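Local coordinates for sensor protein (Shewanella oneidensis, PDB 3LIC) that probably senses an extracellular signal through its PDC-fold domain and passes it across the membrane to a histidine kinase module, at residues Tyr93-Arg96 against Phe101-Leu104; Leu29-Ala34 against Pro70-Ser75. All coordinates share one frame; numbering follows the deposited sequence.

Contact 1. Residues Tyr93-Arg96 against Phe101-Leu104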
ATOM      1  N   TYR A  93      16.523   8.920   2.240  1.00 13.52           N
ATOM      2  CA  TYR A  93      15.083   8.738   2.222  1.00 13.91           C
ATOM      3  C   TYR A  93      14.420  10.070   2.503  1.00 14.05           C
ATOM      4  O   TYR A  93      14.828  10.767   3.422  1.00 15.60           O
ATOM      5  CB  TYR A  93      14.728   7.748   3.349  1.00 14.12           C
ATOM      6  CG  TYR A  93      13.259   7.569   3.597  1.00 14.73           C
ATOM      7  CD1 TYR A  93      12.420   6.983   2.618  1.00 14.14           C
ATOM      8  CD2 TYR A  93      12.694   7.929   4.826  1.00 13.77           C
ATOM      9  CE1 TYR A  93      11.045   6.812   2.851  1.00 11.21           C
ATOM     10  CE2 TYR A  93      11.337   7.739   5.062  1.00 11.25           C
ATOM     11  CZ  TYR A  93      10.530   7.206   4.085  1.00 10.81           C
ATOM     12  OH  TYR A  93       9.203   7.008   4.379  1.00 14.71           O
ATOM     13  N   VAL A  94      13.464  10.485   1.681  1.00 14.08           N
ATOM     14  CA  VAL A  94      12.688  11.705   1.942  1.00 12.84           C
ATOM     15  C   VAL A  94      11.191  11.369   2.108  1.00 14.01           C
ATOM     16  O   VAL A  94      10.661  10.506   1.404  1.00 15.51           O
ATOM     17  CB  VAL A  94      12.890  12.777   0.816  1.00 12.86           C
ATOM     18  CG1 VAL A  94      11.920  13.972   0.986  1.00  9.97           C
ATOM     19  CG2 VAL A  94      14.353  13.245   0.735  1.00  9.74           C
ATOM     20  N   TYR A  95      10.491  12.041   3.019  1.00 14.75           N
ATOM     21  CA  TYR A  95       9.061  11.726   3.255  1.00 15.09           C
ATOM     22  C   TYR A  95       8.332  13.037   3.563  1.00 16.54           C
ATOM     23  O   TYR A  95       8.983  14.039   3.919  1.00 15.53           O
ATOM     24  CB  TYR A  95       8.844  10.649   4.361  1.00 13.41           C
ATOM     25  CG  TYR A  95       9.202  11.074   5.794  1.00 12.43           C
ATOM     26  CD1 TYR A  95       8.238  11.601   6.673  1.00 12.31           C
ATOM     27  CD2 TYR A  95      10.524  10.947   6.256  1.00 12.87           C
ATOM     28  CE1 TYR A  95       8.606  12.025   8.046  1.00  9.44           C
ATOM     29  CE2 TYR A  95      10.898  11.307   7.566  1.00 12.22           C
ATOM     30  CZ  TYR A  95       9.943  11.841   8.455  1.00 13.02           C
ATOM     31  OH  TYR A  95      10.411  12.179   9.729  1.00 15.17           O
ATOM     32  N   ARG A  96       7.012  13.065   3.314  1.00 18.00           N
ATOM     33  CA  ARG A  96       6.243  14.282   3.622  1.00 19.81           C
ATOM     34  C   ARG A  96       5.785  14.321   5.101  1.00 20.23           C
ATOM     35  O   ARG A  96       5.258  13.353   5.611  1.00 20.14           O
ATOM     36  CB  ARG A  96       5.159  14.622   2.568  1.00 18.11           C
ATOM     37  CG  ARG A  96       3.761  14.104   2.760  1.00 22.32           C
ATOM     38  CD  ARG A  96       3.078  13.811   1.352  1.00 25.23           C
ATOM     39  NE  ARG A  96       3.305  14.939   0.467  1.00 32.48           N
ATOM     40  CZ  ARG A  96       3.629  14.912  -0.822  1.00 31.86           C
ATOM     41  NH1 ARG A  96       3.780  13.810  -1.505  1.00 28.91           N
ATOM     42  NH2 ARG A  96       3.784  16.057  -1.438  1.00 35.43           N
ATOM     43  N   PHE A 101       9.261  18.340   4.145  1.00 18.23           N
ATOM     44  CA  PHE A 101       9.813  17.130   3.655  1.00 17.55           C
ATOM     45  C   PHE A 101      10.993  16.912   4.539  1.00 18.69           C
ATOM     46  O   PHE A 101      11.843  17.806   4.720  1.00 19.42           O
ATOM     47  CB  PHE A 101      10.204  17.301   2.174  1.00 17.28           C
ATOM     48  CG  PHE A 101       9.058  17.724   1.341  1.00 17.82           C
ATOM     49  CD1 PHE A 101       8.106  16.806   0.942  1.00 16.19           C
ATOM     50  CD2 PHE A 101       8.871  19.068   1.024  1.00 20.92           C
ATOM     51  CE1 PHE A 101       7.014  17.207   0.181  1.00 19.92           C
ATOM     52  CE2 PHE A 101       7.712  19.501   0.276  1.00 22.05           C
ATOM     53  CZ  PHE A 101       6.788  18.570  -0.125  1.00 18.30           C
ATOM     54  N   ASN A 102      11.012  15.749   5.165  1.00 17.62           N
ATOM     55  CA  ASN A 102      12.064  15.412   6.106  1.00 17.21           C
ATOM     56  C   ASN A 102      12.995  14.525   5.370  1.00 16.48           C
ATOM     57  O   ASN A 102      12.566  13.818   4.486  1.00 18.25           O
ATOM     58  CB  ASN A 102      11.466  14.638   7.297  1.00 15.29           C
ATOM     59  CG  ASN A 102      10.678  15.597   8.252  1.00 23.20           C
ATOM     60  OD1 ASN A 102      10.693  16.825   8.046  1.00 25.20           O
ATOM     61  ND2 ASN A 102      10.026  15.057   9.271  1.00 14.76           N
ATOM     62  N   TYR A 103      14.247  14.504   5.765  1.00 16.74           N
ATOM     63  CA  TYR A 103      15.211  13.654   5.169  1.00 17.35           C
ATOM     64  C   TYR A 103      15.980  12.858   6.265  1.00 19.30           C
ATOM     65  O   TYR A 103      16.270  13.403   7.364  1.00 21.23           O
ATOM     66  CB  TYR A 103      16.192  14.470   4.360  1.00 15.48           C
ATOM     67  CG  TYR A 103      17.429  13.638   4.036  1.00 16.57           C
ATOM     68  CD1 TYR A 103      17.460  12.790   2.924  1.00 14.71           C
ATOM     69  CD2 TYR A 103      18.564  13.676   4.867  1.00 17.14           C
ATOM     70  CE1 TYR A 103      18.591  11.973   2.645  1.00 16.20           C
ATOM     71  CE2 TYR A 103      19.711  12.905   4.558  1.00 20.25           C
ATOM     72  CZ  TYR A 103      19.696  12.056   3.427  1.00 18.28           C
ATOM     73  OH  TYR A 103      20.808  11.267   3.165  1.00 21.38           O
ATOM     74  N   LEU A 104      16.293  11.583   6.010  1.00 18.20           N
ATOM     75  CA  LEU A 104      17.288  10.919   6.831  1.00 18.72           C
ATOM     76  C   LEU A 104      17.939   9.857   5.999  1.00 18.82           C
ATOM     77  O   LEU A 104      17.316   9.326   5.059  1.00 20.23           O
ATOM     78  CB  LEU A 104      16.716  10.284   8.118  1.00 19.18           C
ATOM     79  CG  LEU A 104      15.799   9.066   8.031  1.00 22.14           C
ATOM     80  CD1 LEU A 104      15.780   8.238   9.355  1.00 23.09           C
ATOM     81  CD2 LEU A 104      14.444   9.614   7.713  1.00 23.39           C
TER

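Contact 2. Residues Leu29-Ala34 against Pro70-Ser75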
ATOM      1  N   LEU A  29      -1.659   2.663  -7.648  1.00 14.70           N
ATOM      2  CA  LEU A  29      -0.626   1.644  -7.430  1.00 14.32           C
ATOM      3  C   LEU A  29       0.212   1.505  -8.691  1.00 13.60           C
ATOM      4  O   LEU A  29       1.431   1.360  -8.638  1.00 12.64           O
ATOM      5  CB  LEU A  29      -1.297   0.293  -7.052  1.00 15.69           C
ATOM      6  CG  LEU A  29      -2.083   0.201  -5.714  1.00 13.60           C
ATOM      7  CD1 LEU A  29      -2.780  -1.176  -5.574  1.00 14.86           C
ATOM      8  CD2 LEU A  29      -1.180   0.423  -4.511  1.00 12.94           C
ATOM      9  N   GLU A  30      -0.425   1.650  -9.856  1.00 13.50           N
ATOM     10  CA  GLU A  30       0.340   1.599 -11.079  1.00 14.40           C
ATOM     11  C   GLU A  30       1.218   2.852 -11.227  1.00 15.07           C
ATOM     12  O   GLU A  30       2.326   2.746 -11.774  1.00 15.48           O
ATOM     13  CB  GLU A  30      -0.547   1.396 -12.316  1.00 13.78           C
ATOM     14  CG  GLU A  30      -1.310   0.065 -12.232  1.00 17.28           C
ATOM     15  CD  GLU A  30      -2.260  -0.143 -13.416  1.00 21.82           C
ATOM     16  OE1 GLU A  30      -2.497   0.835 -14.150  1.00 24.43           O
ATOM     17  OE2 GLU A  30      -2.780  -1.279 -13.599  1.00 20.83           O
ATOM     18  N   HIS A  31       0.720   4.028 -10.805  1.00 14.46           N
ATOM     19  CA  HIS A  31       1.548   5.243 -10.829  1.00 14.48           C
ATOM     20  C   HIS A  31       2.831   5.050  -9.956  1.00 13.76           C
ATOM     21  O   HIS A  31       3.934   5.378 -10.344  1.00 12.92           O
ATOM     22  CB  HIS A  31       0.714   6.448 -10.353  1.00 14.69           C
ATOM     23  CG  HIS A  31       1.473   7.732 -10.355  1.00 16.31           C
ATOM     24  ND1 HIS A  31       1.179   8.785  -9.502  1.00 23.08           N
ATOM     25  CD2 HIS A  31       2.544   8.120 -11.078  1.00 13.53           C
ATOM     26  CE1 HIS A  31       2.029   9.774  -9.706  1.00 16.01           C
ATOM     27  NE2 HIS A  31       2.861   9.398 -10.672  1.00 22.97           N
ATOM     28  N   ALA A  32       2.668   4.491  -8.769  1.00 13.95           N
ATOM     29  CA  ALA A  32       3.791   4.252  -7.842  1.00 13.49           C
ATOM     30  C   ALA A  32       4.779   3.223  -8.436  1.00 13.55           C
ATOM     31  O   ALA A  32       5.989   3.405  -8.374  1.00 12.78           O
ATOM     32  CB  ALA A  32       3.247   3.737  -6.494  1.00 12.63           C
ATOM     33  N   GLN A  33       4.221   2.159  -9.023  1.00 13.91           N
ATOM     34  CA  GLN A  33       5.000   1.139  -9.719  1.00 13.70           C
ATOM     35  C   GLN A  33       5.852   1.739 -10.806  1.00 13.35           C
ATOM     36  O   GLN A  33       7.087   1.587 -10.775  1.00 13.41           O
ATOM     37  CB  GLN A  33       4.097   0.030 -10.249  1.00 13.14           C
ATOM     38  CG  GLN A  33       3.440  -0.730  -9.075  1.00 14.61           C
ATOM     39  CD  GLN A  33       2.270  -1.703  -9.449  1.00 16.82           C
ATOM     40  OE1 GLN A  33       2.052  -2.027 -10.602  1.00 21.79           O
ATOM     41  NE2 GLN A  33       1.512  -2.116  -8.459  1.00 15.81           N
ATOM     42  N   ALA A  34       5.200   2.421 -11.739  1.00 12.41           N
ATOM     43  CA  ALA A  34       5.853   3.039 -12.891  1.00 13.12           C
ATOM     44  C   ALA A  34       6.974   3.985 -12.549  1.00 13.17           C
ATOM     45  O   ALA A  34       8.041   3.954 -13.187  1.00 12.07           O
ATOM     46  CB  ALA A  34       4.842   3.791 -13.722  1.00 12.71           C
ATOM     47  N   PRO A  70       2.191  14.349  -5.469  1.00 18.38           N
ATOM     48  CA  PRO A  70       1.446  14.565  -4.200  1.00 18.49           C
ATOM     49  C   PRO A  70       0.964  13.267  -3.546  1.00 19.45           C
ATOM     50  O   PRO A  70       0.842  13.228  -2.314  1.00 20.22           O
ATOM     51  CB  PRO A  70       0.212  15.379  -4.635  1.00 18.58           C
ATOM     52  CG  PRO A  70       0.751  16.222  -5.891  1.00 20.09           C
ATOM     53  CD  PRO A  70       1.694  15.189  -6.594  1.00 18.08           C
ATOM     54  N   ASP A  71       0.644  12.223  -4.333  1.00 18.25           N
ATOM     55  CA  ASP A  71       0.144  10.958  -3.739  1.00 17.79           C
ATOM     56  C   ASP A  71       1.176  10.137  -3.015  1.00 17.21           C
ATOM     57  O   ASP A  71       0.753   9.272  -2.228  1.00 17.93           O
ATOM     58  CB  ASP A  71      -0.490  10.048  -4.775  1.00 17.95           C
ATOM     59  CG  ASP A  71      -1.829  10.574  -5.237  1.00 20.59           C
ATOM     60  OD1 ASP A  71      -2.638  11.004  -4.361  1.00 21.18           O
ATOM     61  OD2 ASP A  71      -2.069  10.559  -6.460  1.00 23.56           O
ATOM     62  N   PHE A  72       2.490  10.359  -3.277  1.00 14.73           N
ATOM     63  CA  PHE A  72       3.551   9.543  -2.624  1.00 14.63           C
ATOM     64  C   PHE A  72       3.867  10.083  -1.237  1.00 15.38           C
ATOM     65  O   PHE A  72       3.934  11.258  -1.031  1.00 15.06           O
ATOM     66  CB  PHE A  72       4.846   9.428  -3.451  1.00 14.15           C
ATOM     67  CG  PHE A  72       4.645   8.939  -4.905  1.00 14.55           C
ATOM     68  CD1 PHE A  72       3.542   8.193  -5.272  1.00 16.66           C
ATOM     69  CD2 PHE A  72       5.623   9.156  -5.853  1.00 21.20           C
ATOM     70  CE1 PHE A  72       3.385   7.706  -6.554  1.00 18.33           C
ATOM     71  CE2 PHE A  72       5.486   8.687  -7.171  1.00 19.81           C
ATOM     72  CZ  PHE A  72       4.311   7.975  -7.520  1.00 18.89           C
ATOM     73  N   PHE A  73       4.026   9.208  -0.260  1.00 15.13           N
ATOM     74  CA  PHE A  73       4.388   9.646   1.058  1.00 15.51           C
ATOM     75  C   PHE A  73       5.909   9.840   1.163  1.00 15.19           C
ATOM     76  O   PHE A  73       6.406  10.814   1.756  1.00 17.24           O
ATOM     77  CB  PHE A  73       3.961   8.590   2.081  1.00 15.16           C
ATOM     78  CG  PHE A  73       4.369   8.948   3.460  1.00 16.90           C
ATOM     79  CD1 PHE A  73       3.667   9.966   4.160  1.00 15.19           C
ATOM     80  CD2 PHE A  73       5.491   8.335   4.067  1.00 15.45           C
ATOM     81  CE1 PHE A  73       4.068  10.351   5.425  1.00  9.55           C
ATOM     82  CE2 PHE A  73       5.915   8.736   5.341  1.00 13.43           C
ATOM     83  CZ  PHE A  73       5.190   9.768   6.010  1.00 12.02           C
ATOM     84  N   GLY A  74       6.663   8.925   0.577  1.00 13.20           N
ATOM     85  CA  GLY A  74       8.094   8.912   0.789  1.00 12.10           C
ATOM     86  C   GLY A  74       8.814   8.082  -0.282  1.00 11.62           C
ATOM     87  O   GLY A  74       8.205   7.276  -0.973  1.00 10.35           O
ATOM     88  N   SER A  75      10.112   8.280  -0.423  1.00 12.44           N
ATOM     89  CA  SER A  75      10.864   7.461  -1.366  1.00 14.72           C
ATOM     90  C   SER A  75      12.283   7.211  -0.882  1.00 13.57           C
ATOM     91  O   SER A  75      12.895   8.093  -0.295  1.00 15.99           O
ATOM     92  CB  SER A  75      10.813   8.131  -2.754  1.00 14.66           C
ATOM     93  OG  SER A  75      11.792   7.539  -3.592  1.00 18.43           O
TER

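Contact 1. Residues Tyr93-Arg96 against Phe101-Leu104
The antiparallel beta hairpin at the edge of the sheet of the first PDC domain pairs Tyr93-Arg96 with Phe101-Leu104, with the strand that carries Phe101 outermost. Tyr95 and Asn102 form a hydrogen-bonded pair: Asn102 N gives a bond of 2.9 Å to Tyr95 O, and Tyr95 N answers with one of 3.1 Å to Asn102 O. Further along, Leu104 N donates to Tyr93 O. The same Tyr95-Asn102 pair is joined again through its side chains. Asn102 ND2 donates to Tyr95 OH over 2.9 Å, an almost straight bond (169° at the hydrogen) with the hydroxyl lying in the amide plane. Asn102 CB meanwhile sits over one face of the Tyr95 ring, 3.7 Å from its centroid, in a CH-pi contact, with amide and ring nearly perpendicular, at 86°. Tyr95 can reach across because its CG stands between the backbone N and the carbonyl carbon (chi1 68°). On the sheet face that carries these two residues, Leu104 CD2 fills the angle between two tyrosines, 3.8 Å from Tyr93 CD2 at that ring's edge and 3.9 Å from Tyr95 CE2. The opposite face of the sheet holds Val94, whose CG1 meets Phe101 CB and whose CG2 touches the edge of the Tyr103 ring; helix 55-68 packs against all three. There Arg96 runs alongside Phe101, its NH2 at the ring edge, while NH1 bonds to Phe72 O and Asn69 O. The polar and CH-pi links between Tyr95 and Asn102 together probably restrict rotation of both side chains, adding a side-chain tie to the backbone pairing.

Contact 2. Residues Leu29-Ala34 against Pro70-Ser75
Phe72 reaches from the loop before strand 74-79 to the long helix 2-46, where it meets His31 and Ala32 and makes a buried contact without any hydrogen bond across it. Its CG lies anti to the carbonyl carbon (chi1 -53°), which carries the far end of the ring, CE1 and CZ, to the helix. CZ is poised over the centre of the His31 imidazole, 3.6 Å from His31 CE1 and only slightly farther from the other ring atoms. The two rings are inclined at 38° with their centroids 4.8 Å apart, so the phenyl ring presents one corner to the imidazole face and does not lie flat on it. His31 offers that face because its CG is anti to the backbone N (chi1 -180°), extending the ring from the helix over the end of Phe72. Beside it, Phe72 CE1 comes down on the helix backbone itself, 3.7 Å from Ala32 CA and 4.0 Å from Ala32 CB, a close approach consistent with the small size of the methyl group. Without the imidazole, as with an alanine here, Phe72 CZ would probably lose the flat surface it sits over, and the phenyl ring would be freer to shift. Val165 and Leu167 of strand 161-168 and Ile66 of helix 55-68 also touch Phe72, which therefore packs among three elements of the fold. Such packing is consistent with the tandem PDC architecture of the extracellular sensor domains of such histidine kinases, in which a long N-terminal helix packs along the domains.

From the N terminus, helix 2-46 supplies Leu29-Ala34, and the chain then passes through helix 55-68 before Pro70-Ser75 returns to it, closing contact 2 over 35 intervening residues. Strand 74-79 leads on to strand 92-96, and contact 1 closes a much shorter loop, a hairpin with four residues between its segments. The two loops are in series, neither nested nor crossed. They nevertheless meet: strands 74-79 and 92-96 are neighbours in one antiparallel sheet, Arg96 N lies 2.8 Å from Phe73 O, a probable hydrogen bond, and the Arg96 side chain reaches back to the 70-75 loop. The sheet's outer hairpin is thus connected to the loop that packs on the long helix.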